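Local coordinates for putative hydrolase (Bacteroides ovatus, PDB 4HBS), which is of unknown function but adopts a five-bladed beta-propeller fold and is probably a hydrolase, at residues A[77-82]-A[92-97]; A[98-103]-A[111-116]; A[57-62]-A[374-379]; A[135-140]-A[156-161]; A[345-350]-A[392-397]. All coordinates share one frame; numbering follows the deposited sequence.

Overall arrangement
From the N terminus, segment 57-62, which leads into strand 60-65, opens interaction 3; that contact closes only at 374-379, so its loop spans most of the chain. Interactions 1, 2 and 4 are nested inside it in series: interaction 1 pairs 77-82 with 92-97, interaction 2 closes the hairpin of 98-102 and 111-113 at the edge of a four-stranded blade, and interaction 4 packs the following loop on the first strand of the next blade. Interaction 5 opens at 345-350 and closes at 392-397, so it crosses interaction 3. Interaction 3 ties the blade that begins with strand 60-65 to the one holding 371-377; interaction 5 joins the loops before strands 356-361 and 399-403.

Interaction 1: A[77-82]-A[92-97]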
# COMPACT_ATOMS: atom_id res chain seq x y z
N ASP A 77 -1.12 4.68 9.79
CA ASP A 77 -1.06 4.59 11.24
C ASP A 77 -0.14 3.45 11.67
O ASP A 77 -0.41 2.31 11.33
CB ASP A 77 -2.46 4.40 11.82
CG ASP A 77 -3.41 5.57 11.66
OD1 ASP A 77 -3.00 6.59 11.06
OD2 ASP A 77 -4.57 5.46 12.11
N SER A 78 1.01 3.78 12.33
CA SER A 78 2.01 2.80 12.75
C SER A 78 2.45 2.99 14.19
O SER A 78 2.56 4.12 14.64
CB SER A 78 3.25 2.89 11.87
OG SER A 78 2.99 2.54 10.52
N PHE A 79 2.77 1.88 14.89
CA PHE A 79 3.27 1.88 16.26
C PHE A 79 4.79 2.01 16.27
O PHE A 79 5.48 1.19 15.67
CB PHE A 79 2.89 0.60 17.02
CG PHE A 79 1.42 0.44 17.30
CD1 PHE A 79 0.77 1.28 18.18
CD2 PHE A 79 0.69 -0.59 16.71
CE1 PHE A 79 -0.60 1.13 18.44
CE2 PHE A 79 -0.67 -0.74 16.97
CZ PHE A 79 -1.31 0.12 17.83
N TYR A 80 5.30 3.02 16.97
CA TYR A 80 6.71 3.26 17.15
C TYR A 80 6.95 3.21 18.61
O TYR A 80 6.35 3.99 19.33
CB TYR A 80 7.10 4.61 16.58
CG TYR A 80 7.30 4.59 15.09
CD1 TYR A 80 6.25 4.82 14.22
CD2 TYR A 80 8.56 4.33 14.55
CE1 TYR A 80 6.44 4.81 12.84
CE2 TYR A 80 8.78 4.38 13.18
CZ TYR A 80 7.71 4.61 12.32
OH TYR A 80 7.89 4.57 10.96
N GLY A 81 7.76 2.26 19.07
CA GLY A 81 8.01 2.10 20.49
C GLY A 81 8.72 0.82 20.86
O GLY A 81 9.64 0.40 20.16
N VAL A 82 8.25 0.17 21.94
CA VAL A 82 8.89 -1.00 22.53
C VAL A 82 7.99 -2.26 22.52
O VAL A 82 6.82 -2.18 22.90
CB VAL A 82 9.30 -0.61 23.99
CG1 VAL A 82 9.59 -1.84 24.84
CG2 VAL A 82 10.50 0.32 23.98
N CYS A 92 4.09 2.68 23.04
CA CYS A 92 4.22 3.10 21.64
C CYS A 92 3.51 4.40 21.33
O CYS A 92 2.54 4.77 21.98
CB CYS A 92 3.72 2.00 20.70
SG CYS A 92 4.73 0.50 20.69
N SER A 93 3.95 5.02 20.24
CA SER A 93 3.40 6.22 19.62
C SER A 93 2.56 5.72 18.49
O SER A 93 2.87 4.65 17.98
CB SER A 93 4.53 7.08 19.09
OG SER A 93 4.30 8.46 19.31
N PHE A 94 1.59 6.48 18.00
CA PHE A 94 0.81 6.00 16.86
C PHE A 94 0.74 7.08 15.76
O PHE A 94 -0.37 7.49 15.36
CB PHE A 94 -0.59 5.55 17.35
CG PHE A 94 -1.31 4.55 16.47
CD1 PHE A 94 -0.66 3.42 15.97
CD2 PHE A 94 -2.67 4.68 16.20
CE1 PHE A 94 -1.33 2.50 15.18
CE2 PHE A 94 -3.35 3.73 15.43
CZ PHE A 94 -2.68 2.64 14.95
N PRO A 95 1.92 7.50 15.19
CA PRO A 95 1.93 8.50 14.11
C PRO A 95 1.00 8.18 12.95
O PRO A 95 0.88 7.02 12.57
CB PRO A 95 3.39 8.49 13.64
CG PRO A 95 3.98 7.28 14.19
CD PRO A 95 3.30 7.10 15.50
N ARG A 96 0.37 9.20 12.35
CA ARG A 96 -0.57 8.99 11.23
C ARG A 96 0.12 8.55 9.96
O ARG A 96 -0.53 7.92 9.13
CB ARG A 96 -1.46 10.21 11.00
CG ARG A 96 -2.30 10.60 12.23
CD ARG A 96 -2.85 9.40 13.03
NE ARG A 96 -4.20 9.63 13.57
CZ ARG A 96 -5.32 9.02 13.16
NH1 ARG A 96 -5.28 8.14 12.17
NH2 ARG A 96 -6.48 9.31 13.73
N ASN A 97 1.41 8.78 9.83
CA ASN A 97 2.17 8.30 8.69
C ASN A 97 3.65 8.41 8.99
O ASN A 97 4.07 9.17 9.87
CB ASN A 97 1.82 9.04 7.39
CG ASN A 97 1.94 10.54 7.48
OD1 ASN A 97 3.02 11.06 7.73
ND2 ASN A 97 0.84 11.27 7.33
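Asp-77 and Arg-96 meet in a salt bridge, their side chains running alongside one another in the same direction. Of the guanidinium, NH1 meets the carboxylate: Arg-96 NH1 lies 2.8 Å from Asp-77 OD2 and makes a hydrogen bond of 3.0 Å to Asp-77 OD1 from the syn side. Asp-77 OD1 also accepts from Trp-159 NE1, Asp-77 O from Tyr-395 OH, and Arg-96 NE turns to Asp-153 O. Beside the propeller blade that begins with strand 60-65, the backbones pair: Ser-78 N donates to Pro-95 O, and Tyr-80 and Ser-93 form an antiparallel hydrogen-bonded pair with Ser-93 N 2.8 Å from Tyr-80 O. Proline suits position 95, where its nitrogen faces Ser-78 O without a bond and its CG packs on Tyr-80 CD1. Tyr-80 OH bonds Ser-98 OG, and Ser-93 OG bonds Val-131 O. Phe-94 has CG anti to its backbone N (chi1 -156°), and its ring forms an offset stack with Phe-79, centroids 4.3 Å apart and planes at 26°. Asp-77 CB sits over a face of Phe-94. Gly-81 is apt beside Cys-92, because a side chain would probably crowd the sulfur. The ion pair, with a second partner for each member, is therefore likely to hold a fixed orientation beside the aromatic stack.

Interaction 2: A[98-103]-A[111-116]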
# COMPACT_ATOMS: atom_id res chain seq x y z
N SER A 98 4.43 7.65 8.26
CA SER A 98 5.88 7.62 8.40
C SER A 98 6.47 6.99 7.19
O SER A 98 5.74 6.39 6.38
CB SER A 98 6.29 6.86 9.66
OG SER A 98 5.72 5.56 9.72
N ILE A 99 7.78 7.15 7.00
CA ILE A 99 8.46 6.59 5.85
C ILE A 99 9.75 5.89 6.29
O ILE A 99 10.22 6.03 7.43
CB ILE A 99 8.70 7.66 4.75
CG1 ILE A 99 9.74 8.73 5.20
CG2 ILE A 99 7.36 8.31 4.31
CD1 ILE A 99 10.05 9.84 4.20
N MSE A 100 10.31 5.12 5.37
CA MSE A 100 11.53 4.35 5.56
C MSE A 100 12.19 4.10 4.19
O MSE A 100 11.51 4.16 3.17
CB MSE A 100 11.16 3.02 6.26
CG MSE A 100 12.30 2.02 6.46
SE MSE A 100 12.41 0.74 5.07
CE MSE A 100 11.06 -0.33 5.60
N VAL A 101 13.52 3.88 4.19
CA VAL A 101 14.29 3.55 2.98
C VAL A 101 14.96 2.21 3.21
O VAL A 101 15.70 2.08 4.17
CB VAL A 101 15.35 4.61 2.58
CG1 VAL A 101 16.08 4.17 1.31
CG2 VAL A 101 14.74 5.99 2.39
N GLN A 102 14.71 1.23 2.33
CA GLN A 102 15.36 -0.07 2.40
C GLN A 102 16.52 -0.06 1.46
O GLN A 102 16.31 0.20 0.27
CB GLN A 102 14.39 -1.18 2.01
CG GLN A 102 15.00 -2.58 1.96
CD GLN A 102 14.08 -3.61 1.37
OE1 GLN A 102 12.98 -3.30 0.91
NE2 GLN A 102 14.52 -4.84 1.33
N THR A 103 17.74 -0.37 1.94
CA THR A 103 18.94 -0.44 1.11
C THR A 103 19.22 -1.90 0.74
O THR A 103 18.75 -2.79 1.45
CB THR A 103 20.13 0.16 1.86
OG1 THR A 103 20.28 -0.53 3.11
CG2 THR A 103 19.98 1.65 2.09
N LEU A 111 16.82 -1.53 6.88
CA LEU A 111 15.57 -0.77 6.99
C LEU A 111 15.91 0.56 7.66
O LEU A 111 16.02 0.60 8.89
CB LEU A 111 14.52 -1.56 7.81
CG LEU A 111 14.18 -2.98 7.33
CD1 LEU A 111 12.98 -3.53 8.09
CD2 LEU A 111 13.90 -3.02 5.83
N VAL A 112 16.13 1.63 6.87
CA VAL A 112 16.51 2.95 7.41
C VAL A 112 15.25 3.78 7.70
O VAL A 112 14.76 4.49 6.82
CB VAL A 112 17.48 3.69 6.45
CG1 VAL A 112 17.97 4.99 7.07
CG2 VAL A 112 18.67 2.79 6.09
N TRP A 113 14.76 3.71 8.95
CA TRP A 113 13.55 4.43 9.38
C TRP A 113 13.85 5.92 9.45
O TRP A 113 14.62 6.35 10.32
CB TRP A 113 13.05 3.91 10.75
CG TRP A 113 12.80 2.44 10.75
CD1 TRP A 113 13.70 1.46 11.06
CD2 TRP A 113 11.67 1.78 10.17
NE1 TRP A 113 13.17 0.22 10.76
CE2 TRP A 113 11.94 0.39 10.18
CE3 TRP A 113 10.45 2.22 9.63
CZ2 TRP A 113 11.02 -0.56 9.70
CZ3 TRP A 113 9.56 1.29 9.13
CH2 TRP A 113 9.84 -0.08 9.18
N LEU A 114 13.27 6.72 8.52
CA LEU A 114 13.50 8.17 8.48
C LEU A 114 12.47 8.81 9.37
O LEU A 114 11.60 9.58 8.92
CB LEU A 114 13.40 8.71 7.04
CG LEU A 114 14.24 8.03 5.97
CD1 LEU A 114 13.87 8.55 4.63
CD2 LEU A 114 15.71 8.21 6.24
N ALA A 115 12.58 8.51 10.68
CA ALA A 115 11.61 8.87 11.67
C ALA A 115 11.98 10.08 12.50
O ALA A 115 13.15 10.32 12.80
CB ALA A 115 11.37 7.70 12.58
N ASP A 116 10.93 10.82 12.92
CA ASP A 116 10.97 12.01 13.77
C ASP A 116 10.88 11.51 15.22
O ASP A 116 9.83 11.65 15.85
CB ASP A 116 9.77 12.92 13.37
CG ASP A 116 9.73 14.31 13.97
OD1 ASP A 116 10.38 14.54 15.01
OD2 ASP A 116 9.01 15.17 13.40
O HOH W 1 8.83 8.85 9.04
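Ile-99 meets Leu-114 at one end of a beta hairpin, whose strands 98-102 and 111-113 form the outer half of a four-stranded propeller blade. Ile-99 CD1 is 4.1 Å from Leu-114 CD1. A water accepts from Ile-99 N and donates to Leu-114 O, and Leu-114 N makes a weak bond to Ile-99 O. Next comes Met-100, a selenomethionine. Its CG, anti to the backbone N (chi1 176°), lies over one face of Trp-113, 3.8 Å from the centroid of the six-membered ring; its selenium is 4.9 Å from that centroid, a Met-aromatic contact. A long flexible chain suits a flat surface of this kind, and Trp-113 also stacks on Trp-55. An alanine in place of Trp-113 would probably leave Met-100 freer to turn and Trp-55 without its stacking partner. Val-101 pairs with Val-112 through two backbone bonds, the shorter being Val-112 N to Val-101 O at 2.8 Å, and its branched side chain packs CG2 against Leu-114 CD1 at 3.5 Å. Gln-102 sends its amide to Trp-73 and Tyr-45, while its aliphatic part runs beside Leu-111, with Gln-102 CG 4.0 Å from Leu-111 CD2.

Interaction 3: A[57-62]-A[374-379]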
# COMPACT_ATOMS: atom_id res chain seq x y z
N GLY A 57 4.86 -2.20 14.04
CA GLY A 57 3.49 -2.48 13.62
C GLY A 57 2.92 -1.32 12.83
O GLY A 57 3.19 -0.17 13.14
N GLY A 58 2.15 -1.63 11.79
CA GLY A 58 1.64 -0.60 10.90
C GLY A 58 0.68 -1.03 9.82
O GLY A 58 0.34 -2.20 9.67
N ASP A 59 0.30 -0.05 9.03
CA ASP A 59 -0.75 -0.02 8.02
C ASP A 59 -0.20 0.61 6.75
O ASP A 59 0.85 1.25 6.80
CB ASP A 59 -1.80 0.90 8.65
CG ASP A 59 -3.21 0.89 8.15
OD1 ASP A 59 -3.94 -0.04 8.51
OD2 ASP A 59 -3.66 1.96 7.63
N GLY A 60 -0.93 0.48 5.65
CA GLY A 60 -0.49 0.99 4.35
C GLY A 60 0.52 0.03 3.77
O GLY A 60 0.14 -1.04 3.29
N VAL A 61 1.82 0.36 3.89
CA VAL A 61 2.93 -0.49 3.44
C VAL A 61 2.93 -0.46 1.91
O VAL A 61 2.35 -1.33 1.26
CB VAL A 61 2.87 -1.95 4.04
CG1 VAL A 61 4.14 -2.72 3.73
CG2 VAL A 61 2.63 -1.91 5.55
N PHE A 62 3.52 0.60 1.36
CA PHE A 62 3.63 0.86 -0.08
C PHE A 62 5.09 1.01 -0.46
O PHE A 62 5.76 1.86 0.11
CB PHE A 62 2.90 2.15 -0.45
CG PHE A 62 1.42 2.22 -0.20
CD1 PHE A 62 0.92 2.44 1.08
CD2 PHE A 62 0.53 2.27 -1.26
CE1 PHE A 62 -0.45 2.56 1.30
CE2 PHE A 62 -0.84 2.42 -1.04
CZ PHE A 62 -1.33 2.54 0.24
N SER A 374 1.45 -7.99 -0.01
CA SER A 374 1.49 -7.76 1.43
C SER A 374 0.12 -7.34 1.90
O SER A 374 -0.55 -6.58 1.20
CB SER A 374 2.53 -6.70 1.79
OG SER A 374 2.06 -5.37 1.62
N THR A 375 -0.30 -7.82 3.07
CA THR A 375 -1.59 -7.47 3.65
C THR A 375 -1.42 -6.51 4.80
O THR A 375 -0.31 -6.13 5.15
CB THR A 375 -2.26 -8.73 4.20
OG1 THR A 375 -1.48 -9.27 5.27
CG2 THR A 375 -2.51 -9.76 3.14
N ASN A 376 -2.53 -6.06 5.34
CA ASN A 376 -2.67 -5.32 6.58
C ASN A 376 -3.75 -6.07 7.32
O ASN A 376 -4.68 -6.53 6.66
CB ASN A 376 -3.08 -3.86 6.36
CG ASN A 376 -2.08 -2.90 5.76
OD1 ASN A 376 -2.43 -1.74 5.51
ND2 ASN A 376 -0.82 -3.29 5.52
N THR A 377 -3.62 -6.25 8.65
CA THR A 377 -4.64 -6.95 9.44
C THR A 377 -4.97 -6.14 10.66
O THR A 377 -4.22 -5.24 11.02
CB THR A 377 -4.25 -8.39 9.74
OG1 THR A 377 -2.86 -8.45 10.05
CG2 THR A 377 -4.56 -9.32 8.58
N ASP A 378 -6.11 -6.45 11.26
CA ASP A 378 -6.80 -5.74 12.34
C ASP A 378 -7.33 -6.69 13.39
O ASP A 378 -7.82 -7.76 13.01
CB ASP A 378 -8.09 -5.14 11.68
CG ASP A 378 -8.36 -3.69 11.72
OD1 ASP A 378 -7.40 -2.91 11.83
OD2 ASP A 378 -9.52 -3.31 11.48
N CYS A 379 -7.43 -6.27 14.66
CA CYS A 379 -8.18 -7.03 15.68
C CYS A 379 -9.39 -6.15 16.06
O CYS A 379 -9.32 -4.93 15.91
CB CYS A 379 -7.33 -7.43 16.87
SG CYS A 379 -6.47 -6.07 17.67
O HOH W 2 -0.08 -3.58 2.40
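Gly-60 and Asn-376 face each other from two strands that run antiparallel, at 165°, with axes 7.5 Å apart, too far for direct backbone pairing. The side chain of Asn-376 spans the gap. Its CG is anti to the carbonyl carbon (chi1 -71°), and the amide beyond it meets both polar atoms of one glycine. Asn-376 OD1 accepts from Gly-60 N at 2.7 Å, the donor tilted from the carbonyl plane, while Asn-376 ND2 makes a weak bond of 3.3 Å to Gly-60 O. The same Asn-376 ND2 donates to Thr-375 O at 2.9 Å, which, with the Gly-60 bonds, is likely to limit rotation of the amide. Asparagine suits the place because it offers a donor and an acceptor together. Glycine suits position 60 because its phi is positive and a side chain would probably be crowded by Phe-62. Gly-60 O also receives a bond from a water, 2.7 Å away, that in turn bonds Ser-374 OG; that hydroxyl is shared with His-362 NE2. Beside this polar group Val-61 and Asn-376 run alongside in opposite senses, with Val-61 CG2 3.7 Å from Asn-376 ND2. Asp-59 lies crosswise to Asn-376, and its OD1 bonds the hydroxyl of Tyr-357. Strand 60-65 carries a G1 beta bulge, with Val-61 and Phe-62 together opposite Ser-74. Asp-378 bonds a glycerol, probably from the crystallisation liquor, which may mark a pocket. Strands of two different blades thus meet near the centre of the chain, as in a beta-propeller.

Interaction 4: A[135-140]-A[156-161]; sequences IRHPKA and YLYWAG
His-137 and Tyr-158 form the dense part of this contact, while Lys-139 and Tyr-156 form its looser, solvent-facing side. In His-137, CG is anti to the backbone N (chi1 -164°), which directs the imidazole at Tyr-158; His-137 CD2 lies over one face of that ring, 3.4 Å from Tyr-158 CZ. The two rings are inclined by 40°, neither stacked nor edge-to-face. His-137 ND1 accepts, in the ring plane, from Lys-139 N at 2.9 Å, so the ring is fixed by the same type I turn that carries it; the turn is closed by Ala-140 N to His-137 O. Ile-135 adds its methyl CG2 3.9 Å from Tyr-158 CB, and the carbonyl oxygens of Ile-135 and Arg-136 lie at the edge of the Tyr-158 ring. The phenol reaches past them to Asp-215, so tyrosine serves both as a flat surface and as a polar tip. An alanine in place of His-137 would probably open a gap over Tyr-158 and leave Lys-139 N without its acceptor. Toward solvent, Lys-139 lays CB over one face of Tyr-156, 3.9 Å from the ring centroid, while its ammonium end can stay in solvent. No direct hydrogen bond joins the two segments; instead a water accepts from His-137 N and donates to Tyr-156 O at 2.9 Å. This is a loop that follows one propeller blade and packs, by its turn and His-137, against Tyr-156 and Tyr-158 of strand 156-165, the edge strand that opens the next antiparallel blade.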
# COMPACT_ATOMS: atom_id res chain seq x y z
N ILE A 135 4.18 13.68 7.82
CA ILE A 135 3.59 14.84 7.14
C ILE A 135 2.23 15.11 7.78
O ILE A 135 1.37 14.23 7.86
CB ILE A 135 3.55 14.68 5.60
CG1 ILE A 135 3.15 16.01 4.92
CG2 ILE A 135 2.65 13.55 5.15
CD1 ILE A 135 3.47 16.08 3.46
N ARG A 136 2.07 16.33 8.25
CA ARG A 136 0.91 16.79 8.99
C ARG A 136 -0.04 17.53 8.07
O ARG A 136 0.42 18.26 7.19
CB ARG A 136 1.39 17.72 10.14
CG ARG A 136 0.99 17.26 11.50
CD ARG A 136 1.79 17.87 12.62
NE ARG A 136 1.48 19.29 12.85
CZ ARG A 136 0.40 19.76 13.48
NH1 ARG A 136 -0.52 18.93 13.94
NH2 ARG A 136 0.24 21.06 13.65
N HIS A 137 -1.35 17.41 8.29
CA HIS A 137 -2.31 18.14 7.48
C HIS A 137 -2.44 19.61 7.98
O HIS A 137 -2.71 19.83 9.17
CB HIS A 137 -3.68 17.48 7.47
CG HIS A 137 -4.52 18.00 6.36
ND1 HIS A 137 -5.12 19.23 6.43
CD2 HIS A 137 -4.75 17.47 5.13
CE1 HIS A 137 -5.71 19.41 5.26
NE2 HIS A 137 -5.51 18.38 4.45
N PRO A 138 -2.37 20.61 7.07
CA PRO A 138 -2.54 22.01 7.49
C PRO A 138 -3.78 22.32 8.33
O PRO A 138 -3.70 23.21 9.16
CB PRO A 138 -2.64 22.75 6.16
CG PRO A 138 -1.89 21.92 5.21
CD PRO A 138 -2.07 20.51 5.63
N LYS A 139 -4.92 21.61 8.11
CA LYS A 139 -6.15 21.84 8.88
C LYS A 139 -6.08 21.25 10.31
O LYS A 139 -6.98 21.55 11.10
CB LYS A 139 -7.38 21.23 8.16
CG LYS A 139 -7.85 22.01 6.94
CD LYS A 139 -9.09 21.37 6.27
CE LYS A 139 -10.41 21.97 6.74
NZ LYS A 139 -11.59 21.31 6.10
N ALA A 140 -5.06 20.40 10.65
CA ALA A 140 -4.95 19.78 11.98
C ALA A 140 -4.67 20.83 13.02
O ALA A 140 -3.75 21.63 12.84
CB ALA A 140 -3.86 18.73 11.99
N TYR A 156 -7.45 15.94 11.26
CA TYR A 156 -7.09 15.95 9.85
C TYR A 156 -5.75 15.27 9.68
O TYR A 156 -4.85 15.49 10.50
CB TYR A 156 -7.07 17.39 9.32
CG TYR A 156 -8.42 18.06 9.49
CD1 TYR A 156 -9.48 17.72 8.67
CD2 TYR A 156 -8.68 18.88 10.59
CE1 TYR A 156 -10.75 18.27 8.87
CE2 TYR A 156 -9.95 19.42 10.81
CZ TYR A 156 -10.98 19.12 9.94
OH TYR A 156 -12.24 19.66 10.12
N LEU A 157 -5.61 14.43 8.67
CA LEU A 157 -4.34 13.72 8.48
C LEU A 157 -4.11 13.36 7.02
O LEU A 157 -4.95 13.65 6.17
CB LEU A 157 -4.31 12.43 9.37
CG LEU A 157 -5.39 11.39 9.09
CD1 LEU A 157 -4.89 10.29 8.21
CD2 LEU A 157 -5.87 10.79 10.34
N TYR A 158 -2.94 12.75 6.75
CA TYR A 158 -2.52 12.31 5.43
C TYR A 158 -2.22 10.83 5.47
O TYR A 158 -1.59 10.36 6.41
CB TYR A 158 -1.26 13.07 4.97
CG TYR A 158 -1.51 14.44 4.36
CD1 TYR A 158 -2.39 14.60 3.29
CD2 TYR A 158 -0.82 15.56 4.80
CE1 TYR A 158 -2.62 15.85 2.72
CE2 TYR A 158 -1.04 16.82 4.23
CZ TYR A 158 -1.96 16.96 3.21
OH TYR A 158 -2.21 18.19 2.64
N TRP A 159 -2.65 10.09 4.44
CA TRP A 159 -2.31 8.68 4.30
C TRP A 159 -1.72 8.49 2.90
O TRP A 159 -2.01 9.27 1.99
CB TRP A 159 -3.50 7.77 4.60
CG TRP A 159 -3.75 7.51 6.06
CD1 TRP A 159 -2.84 7.54 7.08
CD2 TRP A 159 -5.00 7.14 6.65
NE1 TRP A 159 -3.45 7.21 8.27
CE2 TRP A 159 -4.77 6.94 8.03
CE3 TRP A 159 -6.29 6.89 6.14
CZ2 TRP A 159 -5.78 6.49 8.89
CZ3 TRP A 159 -7.30 6.52 7.01
CH2 TRP A 159 -7.04 6.32 8.37
N ALA A 160 -0.79 7.53 2.77
CA ALA A 160 -0.01 7.31 1.56
C ALA A 160 -0.83 7.05 0.32
O ALA A 160 -1.81 6.32 0.36
CB ALA A 160 0.92 6.13 1.76
N GLY A 161 -0.40 7.68 -0.76
CA GLY A 161 -0.88 7.44 -2.11
C GLY A 161 0.30 6.80 -2.78
O GLY A 161 1.32 6.55 -2.12
O HOH W 3 -1.99 15.51 10.62

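Interaction 5: A[345-350]-A[392-397]; sequences LDKIGE and ADFYRP
A cation-pi contact between Lys-347 and Phe-394 joins two loops of the propeller: segment 345-350 comes before strand 356-361 and segment 392-397 before strand 399-403, both leading into strands of the blade that unites the two ends of the chain. Lys-347 NZ stands over one face of the Phe-394 ring, 3.9 Å from its centroid and 19° from the normal, and the methylene CE packs on the same ring. The two side chains are nearly perpendicular. Bends at chi3 (52°) and chi4 (64°) place CE and then NZ there. The ammonium also donates from Lys-347 NZ to Ile-348 O at 2.8 Å and to the carbonyl of Gly-390, so a lysine fits: its charge is met by two carbonyls and a pi face, and its methylenes by the Phe-394 ring and Asp-393 CB. Nearer the backbone, Lys-347 and Asp-393 pass one another head to tail, with Lys-347 CG 3.4 Å from Asp-393 CB. Their charges do not meet. Asp-393 OD1 accepts from Arg-396 NE at 3.1 Å, on its anti side, and also forms a salt bridge with Arg-87. Phe-394 O accepts from Thr-377 OG1, tying this loop to strand 371-377. Leu-345 supplies the apolar end: Leu-345 CD1 lies 3.7 Å from Asp-393 O and 4.2 Å from Phe-394 CD1.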
# COMPACT_ATOMS: atom_id res chain seq x y z
N LEU A 345 -3.56 -15.94 11.74
CA LEU A 345 -2.21 -15.36 11.67
C LEU A 345 -1.21 -16.23 12.41
O LEU A 345 -1.54 -16.79 13.44
CB LEU A 345 -2.19 -13.96 12.29
CG LEU A 345 -3.17 -12.96 11.74
CD1 LEU A 345 -3.10 -11.68 12.51
CD2 LEU A 345 -2.95 -12.72 10.27
N ASP A 346 0.04 -16.32 11.89
CA ASP A 346 1.13 -17.07 12.54
C ASP A 346 1.65 -16.16 13.65
O ASP A 346 2.51 -15.32 13.45
CB ASP A 346 2.22 -17.48 11.52
CG ASP A 346 1.73 -18.47 10.44
OD1 ASP A 346 0.63 -19.09 10.64
OD2 ASP A 346 2.45 -18.65 9.43
N LYS A 347 1.01 -16.30 14.81
CA LYS A 347 1.11 -15.45 15.97
C LYS A 347 1.13 -16.19 17.30
O LYS A 347 0.48 -17.23 17.41
CB LYS A 347 -0.22 -14.68 16.02
CG LYS A 347 -0.16 -13.25 15.69
CD LYS A 347 -1.51 -12.57 15.90
CE LYS A 347 -2.15 -12.79 17.25
NZ LYS A 347 -1.41 -12.25 18.40
N ILE A 348 1.67 -15.55 18.34
CA ILE A 348 1.51 -16.04 19.71
C ILE A 348 0.06 -15.62 20.11
O ILE A 348 -0.41 -14.58 19.67
CB ILE A 348 2.60 -15.45 20.66
CG1 ILE A 348 3.96 -16.07 20.38
CG2 ILE A 348 2.22 -15.65 22.13
CD1 ILE A 348 5.12 -15.23 20.85
N GLY A 349 -0.62 -16.42 20.91
CA GLY A 349 -1.97 -16.09 21.37
C GLY A 349 -3.06 -16.34 20.35
O GLY A 349 -3.03 -17.34 19.62
N GLU A 350 -4.07 -15.43 20.30
CA GLU A 350 -5.22 -15.58 19.41
C GLU A 350 -4.84 -15.30 17.96
O GLU A 350 -4.59 -14.16 17.61
CB GLU A 350 -6.40 -14.68 19.85
CG GLU A 350 -7.70 -14.90 19.07
CD GLU A 350 -8.19 -16.33 19.06
OE1 GLU A 350 -8.55 -16.85 20.15
OE2 GLU A 350 -8.14 -16.97 17.98
N ALA A 392 1.59 -7.76 19.64
CA ALA A 392 2.33 -7.01 18.64
C ALA A 392 1.97 -7.39 17.18
O ALA A 392 2.05 -6.54 16.29
CB ALA A 392 3.83 -7.20 18.84
N ASP A 393 1.56 -8.66 16.94
CA ASP A 393 1.41 -9.22 15.60
C ASP A 393 -0.01 -9.23 14.95
O ASP A 393 -0.20 -9.89 13.91
CB ASP A 393 2.02 -10.61 15.62
CG ASP A 393 3.52 -10.57 15.84
OD1 ASP A 393 4.21 -9.77 15.16
OD2 ASP A 393 4.00 -11.27 16.76
N PHE A 394 -0.94 -8.41 15.44
CA PHE A 394 -2.22 -8.26 14.75
C PHE A 394 -2.05 -7.22 13.68
O PHE A 394 -2.43 -7.40 12.53
CB PHE A 394 -3.33 -7.83 15.72
CG PHE A 394 -3.86 -8.93 16.59
CD1 PHE A 394 -4.55 -10.00 16.04
CD2 PHE A 394 -3.74 -8.86 17.97
CE1 PHE A 394 -5.13 -10.97 16.86
CE2 PHE A 394 -4.27 -9.86 18.78
CZ PHE A 394 -4.96 -10.92 18.22
N TYR A 395 -1.46 -6.09 14.09
CA TYR A 395 -1.29 -4.91 13.29
C TYR A 395 0.10 -4.76 12.65
O TYR A 395 0.86 -3.87 13.00
CB TYR A 395 -1.58 -3.74 14.19
CG TYR A 395 -1.92 -2.49 13.44
CD1 TYR A 395 -3.07 -2.40 12.68
CD2 TYR A 395 -1.10 -1.37 13.52
CE1 TYR A 395 -3.39 -1.25 11.98
CE2 TYR A 395 -1.42 -0.21 12.85
CZ TYR A 395 -2.58 -0.15 12.09
OH TYR A 395 -2.94 1.00 11.45
N ARG A 396 0.37 -5.58 11.65
CA ARG A 396 1.61 -5.51 10.89
C ARG A 396 1.42 -6.25 9.58
O ARG A 396 0.51 -7.10 9.48
CB ARG A 396 2.83 -6.03 11.67
CG ARG A 396 2.59 -7.21 12.56
CD ARG A 396 2.59 -8.51 11.80
NE ARG A 396 3.80 -9.27 12.08
CZ ARG A 396 4.84 -9.44 11.27
NH1 ARG A 396 4.83 -8.92 10.04
NH2 ARG A 396 5.88 -10.15 11.66
N PRO A 397 2.24 -5.93 8.55
CA PRO A 397 2.06 -6.61 7.27
C PRO A 397 2.57 -8.03 7.28
O PRO A 397 3.47 -8.37 8.03
CB PRO A 397 2.85 -5.75 6.29
CG PRO A 397 3.87 -5.08 7.10
CD PRO A 397 3.35 -4.95 8.48